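PDB 3GFF: IroE-like serine hydrolase from Shewanella oneidensis, which probably hydrolyses ester bonds as a serine hydrolase of the esterase D family, with the alpha/beta-hydrolase fold. Local coordinates for residues P92-V97 with Q109-A114; T84-D89 with G143-G148. All coordinates share one frame; numbering follows the deposited sequence.

Interaction 1 (P92-V97 with Q109-A114)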
ATOM      1  N   PRO A  92     -25.660  11.877   5.051  1.00 24.73           N
ATOM      2  CA  PRO A  92     -26.530  11.764   6.212  1.00 24.68           C
ATOM      3  C   PRO A  92     -27.651  12.792   6.259  1.00 25.60           C
ATOM      4  O   PRO A  92     -28.701  12.529   6.883  1.00 26.32           O
ATOM      5  CB  PRO A  92     -25.565  11.946   7.377  1.00 25.55           C
ATOM      6  CG  PRO A  92     -24.438  12.809   6.821  1.00 26.17           C
ATOM      7  CD  PRO A  92     -24.366  12.521   5.367  1.00 25.36           C
ATOM      8  N   THR A  93     -27.429  13.946   5.621  1.00 24.47           N
ATOM      9  CA  THR A  93     -28.411  14.998   5.549  1.00 24.09           C
ATOM     10  C   THR A  93     -28.639  15.396   4.086  1.00 22.86           C
ATOM     11  O   THR A  93     -27.797  15.161   3.217  1.00 21.09           O
ATOM     12  CB  THR A  93     -27.991  16.227   6.411  1.00 24.57           C
ATOM     13  OG1 THR A  93     -26.689  16.701   6.017  1.00 23.58           O
ATOM     14  CG2 THR A  93     -27.941  15.842   7.887  1.00 24.82           C
ATOM     15  N   HIS A  94     -29.797  15.994   3.856  1.00 22.53           N
ATOM     16  CA  HIS A  94     -30.223  16.461   2.565  1.00 22.01           C
ATOM     17  C   HIS A  94     -29.929  17.952   2.373  1.00 21.32           C
ATOM     18  O   HIS A  94     -30.256  18.768   3.215  1.00 20.33           O
ATOM     19  CB  HIS A  94     -31.734  16.246   2.411  1.00 21.29           C
ATOM     20  CG  HIS A  94     -32.297  16.801   1.136  1.00 21.99           C
ATOM     21  ND1 HIS A  94     -32.033  16.247  -0.099  1.00 21.08           N
ATOM     22  CD2 HIS A  94     -33.095  17.878   0.904  1.00 20.82           C
ATOM     23  CE1 HIS A  94     -32.640  16.960  -1.035  1.00 21.21           C
ATOM     24  NE2 HIS A  94     -33.264  17.972  -0.456  1.00 19.69           N
ATOM     25  N   THR A  95     -29.322  18.273   1.239  1.00 21.24           N
ATOM     26  CA  THR A  95     -29.101  19.652   0.788  1.00 21.21           C
ATOM     27  C   THR A  95     -28.895  19.586  -0.721  1.00 20.22           C
ATOM     28  O   THR A  95     -28.422  18.578  -1.250  1.00 19.37           O
ATOM     29  CB  THR A  95     -27.888  20.367   1.447  1.00 20.38           C
ATOM     30  OG1 THR A  95     -27.821  21.735   1.004  1.00 19.58           O
ATOM     31  CG2 THR A  95     -26.584  19.672   1.078  1.00 19.26           C
ATOM     32  N   LEU A  96     -29.270  20.668  -1.395  1.00 21.47           N
ATOM     33  CA  LEU A  96     -29.106  20.821  -2.840  1.00 20.26           C
ATOM     34  C   LEU A  96     -27.910  21.713  -3.168  1.00 21.29           C
ATOM     35  O   LEU A  96     -27.658  21.958  -4.345  1.00 22.90           O
ATOM     36  CB  LEU A  96     -30.355  21.464  -3.437  1.00 20.14           C
ATOM     37  CG  LEU A  96     -31.672  20.689  -3.286  1.00 19.54           C
ATOM     38  CD1 LEU A  96     -32.878  21.537  -3.664  1.00 17.89           C
ATOM     39  CD2 LEU A  96     -31.611  19.356  -4.069  1.00 18.81           C
ATOM     40  N   VAL A  97     -27.166  22.173  -2.159  1.00 19.78           N
ATOM     41  CA  VAL A  97     -26.099  23.129  -2.381  1.00 20.37           C
ATOM     42  C   VAL A  97     -24.736  22.718  -1.819  1.00 20.82           C
ATOM     43  O   VAL A  97     -24.643  21.892  -0.923  1.00 18.96           O
ATOM     44  CB  VAL A  97     -26.442  24.569  -1.799  1.00 20.41           C
ATOM     45  CG1 VAL A  97     -27.651  25.222  -2.515  1.00 20.37           C
ATOM     46  CG2 VAL A  97     -26.668  24.524  -0.272  1.00 20.28           C
ATOM     47  N   GLN A 109     -30.241  16.119  -5.219  1.00 20.07           N
ATOM     48  CA  GLN A 109     -31.659  15.957  -4.900  1.00 21.69           C
ATOM     49  C   GLN A 109     -31.909  14.690  -4.120  1.00 21.12           C
ATOM     50  O   GLN A 109     -32.903  14.600  -3.445  1.00 21.84           O
ATOM     51  CB  GLN A 109     -32.530  15.925  -6.175  1.00 21.87           C
ATOM     52  CG  GLN A 109     -32.350  14.657  -7.025  1.00 21.85           C
ATOM     53  CD  GLN A 109     -32.861  14.811  -8.460  1.00 22.93           C
ATOM     54  OE1 GLN A 109     -34.075  14.939  -8.701  1.00 22.55           O
ATOM     55  NE2 GLN A 109     -31.924  14.747  -9.433  1.00 21.58           N
ATOM     56  N   HIS A 110     -31.030  13.701  -4.240  1.00 21.09           N
ATOM     57  CA  HIS A 110     -31.236  12.427  -3.527  1.00 21.30           C
ATOM     58  C   HIS A 110     -30.538  12.348  -2.202  1.00 20.21           C
ATOM     59  O   HIS A 110     -30.655  11.334  -1.523  1.00 20.15           O
ATOM     60  CB  HIS A 110     -30.770  11.248  -4.395  1.00 20.42           C
ATOM     61  CG  HIS A 110     -31.394  11.226  -5.746  1.00 19.29           C
ATOM     62  ND1 HIS A 110     -30.724  11.623  -6.880  1.00 20.09           N
ATOM     63  CD2 HIS A 110     -32.635  10.876  -6.141  1.00 19.91           C
ATOM     64  CE1 HIS A 110     -31.515  11.490  -7.924  1.00 19.98           C
ATOM     65  NE2 HIS A 110     -32.693  11.059  -7.500  1.00 20.92           N
ATOM     66  N   THR A 111     -29.797  13.388  -1.844  1.00 19.30           N
ATOM     67  CA  THR A 111     -29.046  13.357  -0.591  1.00 20.76           C
ATOM     68  C   THR A 111     -29.909  13.119   0.653  1.00 21.75           C
ATOM     69  O   THR A 111     -31.119  13.431   0.675  1.00 22.34           O
ATOM     70  CB  THR A 111     -28.182  14.611  -0.410  1.00 20.50           C
ATOM     71  OG1 THR A 111     -28.995  15.776  -0.586  1.00 19.68           O
ATOM     72  CG2 THR A 111     -27.036  14.650  -1.445  1.00 19.61           C
ATOM     73  N   GLY A 112     -29.273  12.495   1.644  1.00 22.66           N
ATOM     74  CA  GLY A 112     -29.846  12.252   2.955  1.00 23.65           C
ATOM     75  C   GLY A 112     -30.197  10.828   3.291  1.00 24.54           C
ATOM     76  O   GLY A 112     -30.860  10.593   4.303  1.00 25.87           O
ATOM     77  N   GLY A 113     -29.731   9.876   2.486  1.00 24.42           N
ATOM     78  CA  GLY A 113     -30.108   8.477   2.661  1.00 24.67           C
ATOM     79  C   GLY A 113     -29.102   7.604   3.379  1.00 24.46           C
ATOM     80  O   GLY A 113     -29.207   6.369   3.347  1.00 23.55           O
ATOM     81  N   ALA A 114     -28.149   8.218   4.067  1.00 24.06           N
ATOM     82  CA  ALA A 114     -27.127   7.434   4.753  1.00 23.31           C
ATOM     83  C   ALA A 114     -27.751   6.550   5.844  1.00 22.83           C
ATOM     84  O   ALA A 114     -27.257   5.462   6.103  1.00 24.14           O
ATOM     85  CB  ALA A 114     -26.019   8.330   5.305  1.00 22.66           C
TER
HETATM   86  O   HOH W   1     -29.742   9.773   7.061  1.00 18.12           O
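His94 and Thr111 meet at the middle of a loop that doubles back on itself between helices 86-89 and 114-132 of an alpha/beta-hydrolase fold. The two arms run nearly antiparallel, their end-to-end directions 171° apart, yet neither is a strand, and side chains do much of the bonding that a ladder would leave to the backbone. Among the polar contacts, His94 ND1 donates to Thr111 O over 3.1 Å. This bond is bent, 138° at the hydrogen, and the donor stands above the carbonyl plane. His94 CG is anti to the backbone N (chi1 175°), and the ring beyond it lies with its edge toward Thr111 O and Gln109 O. Thr111 OG1 lies 2.9 Å from Thr95 O, but its single proton can instead serve Tyr108 O, so the two acceptors compete. One water bridges the arms, donating to Pro92 O at 3.0 Å and to Gly112 O at 3.1 Å. Gly112 has backbone angles that leave no room for a CB beside the preceding carbonyl oxygen, and one would also sit tightly against His94 N. The apolar contacts lie toward the two ends. Ala114, the first residue of helix 114-132, packs its CB against Pro92 CB at 4.2 Å. At the other end the branch tip Leu96 CD2 comes to 3.5 Å from Gln109 CA.

Interaction 2 (T84-D89 with G143-G148)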
ATOM      1  N   THR A  84     -24.713   2.176  -5.951  1.00 27.56           N
ATOM      2  CA  THR A  84     -25.698   2.348  -7.000  1.00 26.07           C
ATOM      3  C   THR A  84     -25.818   3.896  -6.997  1.00 26.28           C
ATOM      4  O   THR A  84     -25.135   4.574  -7.768  1.00 25.57           O
ATOM      5  CB  THR A  84     -26.981   1.615  -6.680  1.00 25.83           C
ATOM      6  OG1 THR A  84     -27.572   2.178  -5.513  1.00 26.26           O
ATOM      7  CG2 THR A  84     -26.709   0.112  -6.449  1.00 24.84           C
ATOM      8  N   ASN A  85     -26.610   4.449  -6.072  1.00 26.18           N
ATOM      9  CA  ASN A  85     -26.725   5.908  -5.915  1.00 25.91           C
ATOM     10  C   ASN A  85     -25.891   6.390  -4.686  1.00 26.57           C
ATOM     11  O   ASN A  85     -26.346   6.439  -3.531  1.00 26.79           O
ATOM     12  CB  ASN A  85     -28.197   6.311  -5.828  1.00 24.33           C
ATOM     13  CG  ASN A  85     -28.421   7.811  -5.975  1.00 22.93           C
ATOM     14  OD1 ASN A  85     -27.513   8.632  -5.782  1.00 21.01           O
ATOM     15  ND2 ASN A  85     -29.662   8.173  -6.267  1.00 20.91           N
ATOM     16  N   ARG A  86     -24.649   6.726  -4.971  1.00 27.51           N
ATOM     17  CA  ARG A  86     -23.685   7.171  -3.970  1.00 27.60           C
ATOM     18  C   ARG A  86     -24.075   8.464  -3.233  1.00 27.69           C
ATOM     19  O   ARG A  86     -23.909   8.566  -2.025  1.00 28.27           O
ATOM     20  CB  ARG A  86     -22.347   7.361  -4.670  1.00 29.09           C
ATOM     21  CG  ARG A  86     -21.201   7.823  -3.779  1.00 29.13           C
ATOM     22  CD  ARG A  86     -19.868   7.593  -4.472  1.00 29.71           C
ATOM     23  NE  ARG A  86     -18.814   7.552  -3.472  1.00 29.66           N
ATOM     24  CZ  ARG A  86     -18.038   8.584  -3.149  1.00 31.01           C
ATOM     25  NH1 ARG A  86     -18.166   9.755  -3.789  1.00 31.12           N
ATOM     26  NH2 ARG A  86     -17.115   8.440  -2.193  1.00 29.38           N
HETATM   27  N   MSE A  87     -24.583   9.460  -3.945  1.00 27.19           N
HETATM   28  CA  MSE A  87     -24.967  10.686  -3.260  1.00 27.62           C
HETATM   29  C   MSE A  87     -26.162  10.436  -2.346  1.00 25.10           C
HETATM   30  O   MSE A  87     -26.340  11.123  -1.371  1.00 25.03           O
HETATM   31  CB  MSE A  87     -25.242  11.833  -4.232  1.00 29.03           C
HETATM   32  CG  MSE A  87     -23.968  12.471  -4.844  1.00 31.49           C
HETATM   33 SE   MSE A  87     -22.730  13.198  -3.488  0.75 36.48          SE
HETATM   34  CE  MSE A  87     -23.981  14.484  -2.829  1.00 32.01           C
ATOM     35  N   ARG A  88     -26.961   9.441  -2.655  1.00 24.13           N
ATOM     36  CA  ARG A  88     -28.140   9.156  -1.864  1.00 23.61           C
ATOM     37  C   ARG A  88     -27.743   8.428  -0.607  1.00 24.11           C
ATOM     38  O   ARG A  88     -28.152   8.827   0.466  1.00 24.47           O
ATOM     39  CB  ARG A  88     -29.129   8.312  -2.658  1.00 23.14           C
ATOM     40  CG  ARG A  88     -30.477   8.030  -1.990  1.00 22.59           C
ATOM     41  CD  ARG A  88     -31.155   6.866  -2.701  1.00 22.77           C
ATOM     42  NE  ARG A  88     -30.365   5.645  -2.554  1.00 21.87           N
ATOM     43  CZ  ARG A  88     -30.601   4.500  -3.188  1.00 22.09           C
ATOM     44  NH1 ARG A  88     -31.616   4.381  -4.045  1.00 21.16           N
ATOM     45  NH2 ARG A  88     -29.809   3.454  -2.972  1.00 21.63           N
ATOM     46  N   ASP A  89     -26.896   7.402  -0.747  1.00 24.58           N
ATOM     47  CA  ASP A  89     -26.552   6.509   0.349  1.00 23.54           C
ATOM     48  C   ASP A  89     -25.438   6.960   1.258  1.00 23.92           C
ATOM     49  O   ASP A  89     -25.362   6.493   2.370  1.00 24.70           O
ATOM     50  CB  ASP A  89     -26.143   5.155  -0.213  1.00 23.53           C
ATOM     51  CG  ASP A  89     -27.261   4.468  -0.982  1.00 24.58           C
ATOM     52  OD1 ASP A  89     -28.453   4.730  -0.693  1.00 24.99           O
ATOM     53  OD2 ASP A  89     -26.943   3.651  -1.878  1.00 24.52           O
ATOM     54  N   GLY A 143     -14.520   3.913   5.453  1.00 24.06           N
ATOM     55  CA  GLY A 143     -15.151   4.873   4.574  1.00 23.21           C
ATOM     56  C   GLY A 143     -14.150   5.950   4.189  1.00 23.76           C
ATOM     57  O   GLY A 143     -13.424   6.462   5.040  1.00 23.47           O
ATOM     58  N   HIS A 144     -14.096   6.260   2.892  1.00 22.59           N
ATOM     59  CA  HIS A 144     -13.219   7.272   2.341  1.00 21.58           C
ATOM     60  C   HIS A 144     -14.071   8.314   1.628  1.00 23.16           C
ATOM     61  O   HIS A 144     -15.064   7.955   0.950  1.00 25.20           O
ATOM     62  CB  HIS A 144     -12.273   6.613   1.341  1.00 22.37           C
ATOM     63  CG  HIS A 144     -11.493   7.574   0.510  1.00 21.62           C
ATOM     64  ND1 HIS A 144     -11.807   7.826  -0.802  1.00 20.81           N
ATOM     65  CD2 HIS A 144     -10.439   8.371   0.812  1.00 22.44           C
ATOM     66  CE1 HIS A 144     -10.957   8.716  -1.284  1.00 23.48           C
ATOM     67  NE2 HIS A 144     -10.128   9.079  -0.323  1.00 21.76           N
ATOM     68  N   SER A 145     -13.687   9.582   1.756  1.00 22.60           N
ATOM     69  CA  SER A 145     -14.381  10.693   1.103  1.00 24.31           C
ATOM     70  C   SER A 145     -15.800  10.711   1.609  1.00 24.69           C
ATOM     71  O   SER A 145     -16.014  10.691   2.826  1.00 26.99           O
ATOM     72  CB  SER A 145     -14.299  10.568  -0.423  1.00 25.75           C
ATOM     73  OG  SER A 145     -14.732  11.756  -1.106  1.00 27.12           O
ATOM     74  N   PHE A 146     -16.781  10.770   0.719  1.00 24.86           N
ATOM     75  CA  PHE A 146     -18.184  10.675   1.151  1.00 24.87           C
ATOM     76  C   PHE A 146     -18.470   9.422   1.984  1.00 24.70           C
ATOM     77  O   PHE A 146     -19.299   9.473   2.886  1.00 24.78           O
ATOM     78  CB  PHE A 146     -19.123  10.720  -0.032  1.00 26.19           C
ATOM     79  CG  PHE A 146     -19.303  12.072  -0.578  1.00 27.43           C
ATOM     80  CD1 PHE A 146     -18.433  12.578  -1.515  1.00 27.79           C
ATOM     81  CD2 PHE A 146     -20.353  12.856  -0.156  1.00 27.75           C
ATOM     82  CE1 PHE A 146     -18.620  13.833  -1.994  1.00 28.91           C
ATOM     83  CE2 PHE A 146     -20.521  14.107  -0.640  1.00 27.16           C
ATOM     84  CZ  PHE A 146     -19.686  14.601  -1.537  1.00 26.75           C
ATOM     85  N   GLY A 147     -17.807   8.304   1.690  1.00 23.37           N
ATOM     86  CA  GLY A 147     -17.954   7.083   2.511  1.00 23.46           C
ATOM     87  C   GLY A 147     -17.508   7.327   3.962  1.00 24.07           C
ATOM     88  O   GLY A 147     -17.949   6.642   4.893  1.00 26.23           O
ATOM     89  N   GLY A 148     -16.617   8.294   4.168  1.00 25.29           N
ATOM     90  CA  GLY A 148     -16.198   8.697   5.508  1.00 25.08           C
ATOM     91  C   GLY A 148     -17.373   9.229   6.329  1.00 23.59           C
ATOM     92  O   GLY A 148     -17.385   9.102   7.531  1.00 24.58           O
TER
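Met87 and Phe146 have their CA atoms 8.1 Å apart, the nearest pair between the short helix 86-89 and the turn from strand 138-144 into helix 146-156, so side chains must fill the distance. Ser145, at phi 60° and psi -130°, gives this turn a strained backbone consistent with a nucleophile elbow; the GxSxG glycines fit it, since a CB on Gly143 would clash with Gly147 O and one on Gly147 would be crowded by His144 O. The selenium of Met87, a selenomethionine, sits over one face of the Phe146 ring, 4.0 Å from its centroid and offset toward the rim, a Met-aromatic contact. Arg86 stretches out so that one guanidinium face lies over Phe146 CB, while NH1 comes to 3.6 Å from CD1. The guanidinium and ring planes stand 77° apart, so the groups do not stack flat. An alanine in place of Phe146 would probably open a gap beside the Met87 selenium and leave Trp173 without the ring it meets. Ser145 OG bonds to His247, consistent with a Ser-His-Asp triad. Arg86 NE forms a salt bridge with Asp50, just before helix 51-65, which ties helix 86-89 to the region where strand 43-48, the sheet neighbour of 138-144, ends.

Interactions 1 and 2 lie on the same side of the chain's centre and touch, their centres about 11 Å apart. Helix 86-89 joins them: it touches the elbow of interaction 2 and also packs on the 109-114 arm of interaction 1. There Thr111 CG2 comes to 3.4 Å from Met87 CE, and Ala114 CB to 3.5 Å from Asp89 O. Met87 thus lies between Phe146 and Thr111. Interaction 2 is the one nearer the probable active site, with a bound imidazole about 4 Å from the side chain of Ser145. Interaction 1 lies farther out, its centre about 23 Å from that of the chain, against 15 Å for interaction 2.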